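Local coordinates for protein kallistatin (Homo sapiens, PDB 6F4V) that inhibits tissue kallikrein as a serpin, forming a stable equimolar complex with the protease while being cleaved at its own reactive site, at residues T64-S67 and E68-H72; V130-I133 and Q134-D138. One frame throughout, in Å; residues are numbered along the deposited sequence.

Contact 1: residues T64-S67 and E68-H72; sequences TELS and ESDVH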
loop_
_atom_site.group_PDB
_atom_site.type_symbol
_atom_site.label_atom_id
_atom_site.label_comp_id
_atom_site.label_asym_id
_atom_site.label_seq_id
_atom_site.Cartn_x
_atom_site.Cartn_y
_atom_site.Cartn_z
ATOM N N THR A 64 22.079 -8.706 -8.245
ATOM C CA THR A 64 22.838 -9.379 -9.314
ATOM C C THR A 64 22.206 -9.136 -10.674
ATOM O O THR A 64 22.892 -9.157 -11.682
ATOM C CB THR A 64 22.945 -10.899 -9.026
ATOM O OG1 THR A 64 23.716 -11.084 -7.828
ATOM C CG2 THR A 64 23.646 -11.623 -10.145
ATOM N N GLU A 65 20.890 -8.927 -10.699
ATOM C CA GLU A 65 20.132 -8.698 -11.926
ATOM C C GLU A 65 19.887 -7.219 -12.199
ATOM O O GLU A 65 19.887 -6.814 -13.356
ATOM C CB GLU A 65 18.806 -9.435 -11.873
ATOM C CG GLU A 65 19.017 -10.940 -11.845
ATOM C CD GLU A 65 17.738 -11.742 -11.779
ATOM O OE1 GLU A 65 16.640 -11.152 -11.590
ATOM O OE2 GLU A 65 17.845 -12.987 -11.906
ATOM N N LEU A 66 19.718 -6.422 -11.146
ATOM C CA LEU A 66 19.395 -5.011 -11.278
ATOM C C LEU A 66 20.484 -4.175 -10.673
ATOM O O LEU A 66 20.963 -4.464 -9.598
ATOM C CB LEU A 66 18.073 -4.678 -10.541
ATOM C CG LEU A 66 16.827 -5.402 -11.037
ATOM C CD1 LEU A 66 15.593 -4.848 -10.340
ATOM C CD2 LEU A 66 16.701 -5.269 -12.540
ATOM N N SER A 67 20.830 -3.097 -11.349
ATOM C CA SER A 67 21.657 -2.066 -10.760
ATOM C C SER A 67 20.808 -1.146 -9.892
ATOM O O SER A 67 19.563 -1.084 -10.005
ATOM C CB SER A 67 22.324 -1.239 -11.855
ATOM O OG SER A 67 21.368 -0.446 -12.536
ATOM N N GLU A 68 21.501 -0.404 -9.054
ATOM C CA GLU A 68 20.870 0.610 -8.223
ATOM C C GLU A 68 20.142 1.597 -9.094
ATOM O O GLU A 68 19.006 1.995 -8.794
ATOM C CB GLU A 68 21.916 1.364 -7.448
ATOM C CG GLU A 68 21.716 1.325 -5.977
ATOM C CD GLU A 68 22.891 1.949 -5.301
ATOM O OE1 GLU A 68 23.635 1.205 -4.633
ATOM O OE2 GLU A 68 23.065 3.177 -5.484
ATOM N N SER A 69 20.810 1.986 -10.176
ATOM C CA SER A 69 20.223 2.863 -11.175
ATOM C C SER A 69 18.936 2.291 -11.784
ATOM O O SER A 69 17.967 3.027 -11.939
ATOM C CB SER A 69 21.261 3.248 -12.250
ATOM O OG SER A 69 20.676 4.058 -13.243
ATOM N N ASP A 70 18.901 0.993 -12.088
ATOM C CA ASP A 70 17.671 0.359 -12.574
ATOM C C ASP A 70 16.524 0.521 -11.539
ATOM O O ASP A 70 15.377 0.726 -11.917
ATOM C CB ASP A 70 17.848 -1.170 -12.781
ATOM C CG ASP A 70 18.735 -1.545 -13.979
ATOM O OD1 ASP A 70 18.719 -0.831 -15.011
ATOM O OD2 ASP A 70 19.417 -2.597 -13.856
ATOM N N VAL A 71 16.838 0.396 -10.262
ATOM C CA VAL A 71 15.805 0.493 -9.200
ATOM C C VAL A 71 15.267 1.910 -9.160
ATOM O O VAL A 71 14.066 2.121 -9.257
ATOM C CB VAL A 71 16.369 0.050 -7.839
ATOM C CG1 VAL A 71 15.368 0.282 -6.710
ATOM C CG2 VAL A 71 16.743 -1.432 -7.906
ATOM N N HIS A 72 16.168 2.892 -9.038
ATOM C CA HIS A 72 15.749 4.277 -8.857
ATOM C C HIS A 72 15.067 4.854 -10.091
ATOM O O HIS A 72 14.027 5.501 -9.993
ATOM C CB HIS A 72 16.910 5.132 -8.390
ATOM C CG HIS A 72 17.357 4.794 -7.008
ATOM N ND1 HIS A 72 16.517 4.909 -5.923
ATOM C CD2 HIS A 72 18.546 4.347 -6.525
ATOM C CE1 HIS A 72 17.169 4.538 -4.834
ATOM N NE2 HIS A 72 18.397 4.182 -5.168
#

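Contact 2: residues V130-I133 and Q134-D138; sequences VGTI and QLIND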
loop_
_atom_site.group_PDB
_atom_site.type_symbol
_atom_site.label_atom_id
_atom_site.label_comp_id
_atom_site.label_asym_id
_atom_site.label_seq_id
_atom_site.Cartn_x
_atom_site.Cartn_y
_atom_site.Cartn_z
ATOM N N VAL A 130 5.934 19.623 18.964
ATOM C CA VAL A 130 4.499 19.799 18.698
ATOM C C VAL A 130 4.243 20.443 17.322
ATOM O O VAL A 130 3.420 19.946 16.531
ATOM C CB VAL A 130 3.803 20.598 19.831
ATOM C CG1 VAL A 130 2.396 21.050 19.437
ATOM C CG2 VAL A 130 3.742 19.751 21.096
ATOM N N GLY A 131 4.941 21.540 17.048
ATOM C CA GLY A 131 4.812 22.240 15.776
ATOM C C GLY A 131 5.242 21.410 14.565
ATOM O O GLY A 131 4.657 21.525 13.486
ATOM N N THR A 132 6.272 20.593 14.738
ATOM C CA THR A 132 6.817 19.804 13.631
ATOM C C THR A 132 5.881 18.632 13.311
ATOM O O THR A 132 5.609 18.375 12.155
ATOM C CB THR A 132 8.256 19.317 13.939
ATOM O OG1 THR A 132 9.135 20.446 14.021
ATOM C CG2 THR A 132 8.791 18.382 12.825
ATOM N N ILE A 133 5.390 17.948 14.340
ATOM C CA ILE A 133 4.362 16.924 14.188
ATOM C C ILE A 133 3.147 17.475 13.440
ATOM O O ILE A 133 2.648 16.829 12.509
ATOM C CB ILE A 133 3.961 16.285 15.537
ATOM C CG1 ILE A 133 5.027 15.261 15.955
ATOM C CG2 ILE A 133 2.610 15.564 15.450
ATOM C CD1 ILE A 133 4.826 14.655 17.334
ATOM N N GLN A 134 2.672 18.654 13.847
ATOM C CA GLN A 134 1.524 19.277 13.175
ATOM C C GLN A 134 1.849 19.606 11.708
ATOM O O GLN A 134 1.023 19.342 10.822
ATOM C CB GLN A 134 1.062 20.543 13.927
ATOM C CG GLN A 134 -0.334 21.038 13.545
ATOM C CD GLN A 134 -0.578 22.499 13.913
ATOM O OE1 GLN A 134 0.323 23.333 13.844
ATOM N NE2 GLN A 134 -1.814 22.814 14.288
ATOM N N LEU A 135 3.028 20.180 11.452
ATOM C CA LEU A 135 3.430 20.524 10.080
ATOM C C LEU A 135 3.450 19.282 9.156
ATOM O O LEU A 135 2.920 19.318 8.044
ATOM C CB LEU A 135 4.802 21.204 10.071
ATOM C CG LEU A 135 5.381 21.600 8.703
ATOM C CD1 LEU A 135 4.687 22.833 8.115
ATOM C CD2 LEU A 135 6.888 21.806 8.790
ATOM N N ILE A 136 4.069 18.205 9.628
ATOM C CA ILE A 136 4.179 16.967 8.836
ATOM C C ILE A 136 2.808 16.356 8.654
ATOM O O ILE A 136 2.414 16.029 7.531
ATOM C CB ILE A 136 5.118 15.922 9.481
ATOM C CG1 ILE A 136 6.545 16.467 9.588
ATOM C CG2 ILE A 136 5.093 14.623 8.667
ATOM C CD1 ILE A 136 7.475 15.621 10.433
ATOM N N ASN A 137 2.061 16.233 9.746
ATOM C CA ASN A 137 0.768 15.587 9.681
ATOM C C ASN A 137 -0.273 16.336 8.870
ATOM O O ASN A 137 -1.063 15.695 8.148
ATOM C CB ASN A 137 0.247 15.219 11.065
ATOM C CG ASN A 137 1.020 14.057 11.677
ATOM O OD1 ASN A 137 1.765 13.354 10.980
ATOM N ND2 ASN A 137 0.860 13.853 12.971
ATOM N N ASP A 138 -0.263 17.668 8.949
ATOM C CA ASP A 138 -1.143 18.487 8.114
ATOM C C ASP A 138 -0.815 18.324 6.640
ATOM O O ASP A 138 -1.715 18.290 5.832
ATOM C CB ASP A 138 -1.037 19.988 8.455
ATOM C CG ASP A 138 -1.685 20.363 9.789
ATOM O OD1 ASP A 138 -2.485 19.595 10.373
ATOM O OD2 ASP A 138 -1.370 21.478 10.257
HETATM O O HOH W 1 2.880 23.473 12.785
#

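Contact 1: residues T64-S67 and E68-H72
Ser67 and Asp70 hold each other by two crossed bonds, each side chain gripping the other residue's backbone nitrogen, which makes a capping box at the start of helix 68-83. Ser67 is the N-cap: its OG accepts from Asp70 N at 2.9 Å. In return Asp70 OD2 accepts from Ser67 N, also at 2.9 Å, and that bond is nearly straight at 163°. The amide meets OD2 from above the carboxylate plane, 36° out of it, so the carboxylate reaches the backbone with a tilt. Serine suits the cap because its short side chain can place OG between its own N and carbonyl carbon (chi1 70°), where it overhangs the first turn. Aspartate is just long enough to reach back three residues, and its negative charge is probably favoured beside the positive end of the helix dipole. Val71 N donates to Ser67 O at 3.1 Å and begins the regular helical pattern.

Apolar atoms line the same turn. Leu66, the residue before the cap, approaches Val71, the fourth after it, with CD1 4.3 Å from CG2; this pairing of positions is that of a hydrophobic staple, here a loose one. The side chain of Leu66 also crosses that of Asp70 at a slant, Leu66 CD2 lying 4.0 Å from Asp70 OD2, so that hydrocarbon flanks the carboxylate. The other oxygen, OD1, has a long, weak ion pair with Lys4.

Around this surface turn, Leu66 and Val71 both rest on Phe61, and Glu68 pairs with Arg52 of helix 49-58. Val71 packs on Leu56 of that same helix, and His72 bonds to Tyr117 at the end of helix 107-117, so the start of helix 68-83 is joined to both.

Contact 2: residues V130-I133 and Q134-D138
The carboxamide of Asn137 turns one face to Ile133 one helical turn earlier: the carbonyl oxygen Ile133 O sits over that face, 3.3 Å from Asn137 CG, and the methyl CG2 of Ile133 lies toward the same side, 3.5 Å from ND2. At the oxygen end of the amide, OD1 accepts from Val152 N in a loop, while Leu151 packs against the side chain. Asn137 CG stands beside its own backbone N (chi1 -72°), which swings the amide back alongside Ile133, the two side chains pointing the same way. Asparagine fits this buried position because a small flat group can pack against isoleucine and still satisfy its polar ends elsewhere.

The second flat group, the carboxamide of Gln134, behaves differently on the exposed side. Its extended chain carries OE1 to a water that donates to it at 2.8 Å and to Gly131 O at 2.7 Å. Gly131 O also accepts from Leu135 N at 2.9 Å, so two donors hold it.

On the inner side, Thr132 CG2 touches Ile136 CD1 at 3.9 Å, the two side chains slanting across each other, and Ile136 CG1 packs 3.3 Å from Thr132 O. Threonine serves two ends here: its methyl joins the apolar face, while OG1 turns back to Asp128 O and Thr124. Ile136, branched and wholly apolar, continues inward to Phe98, Val162 and Val164.

Ordinary i to i+4 backbone bonds run through the whole segment. The result is an amphipathic helix laid on a sheet, the arrangement of serpin helix F against strands 89-100 and 159-172 of the large central sheet.

Contact 1 closes before contact 2 opens along the chain, and both belong to the single serpin domain. Their centres are 35 Å apart and their nearest atoms about 21 Å, so they do not touch. Contact 1 starts helix 68-83 in the helical cluster on one side of the large mixed sheet; contact 2 lies in helix 129-143 on the opposite face. Strand 89-100, helix 107-117 and strand 120-124 come between them in sequence. Within that sheet strand 328-340 lies between 159-172 and 312-324, as expected for a cleaved serpin whose reactive loop has been inserted. The two helices thus flank the sheet whose expansion underlies serpin inhibition.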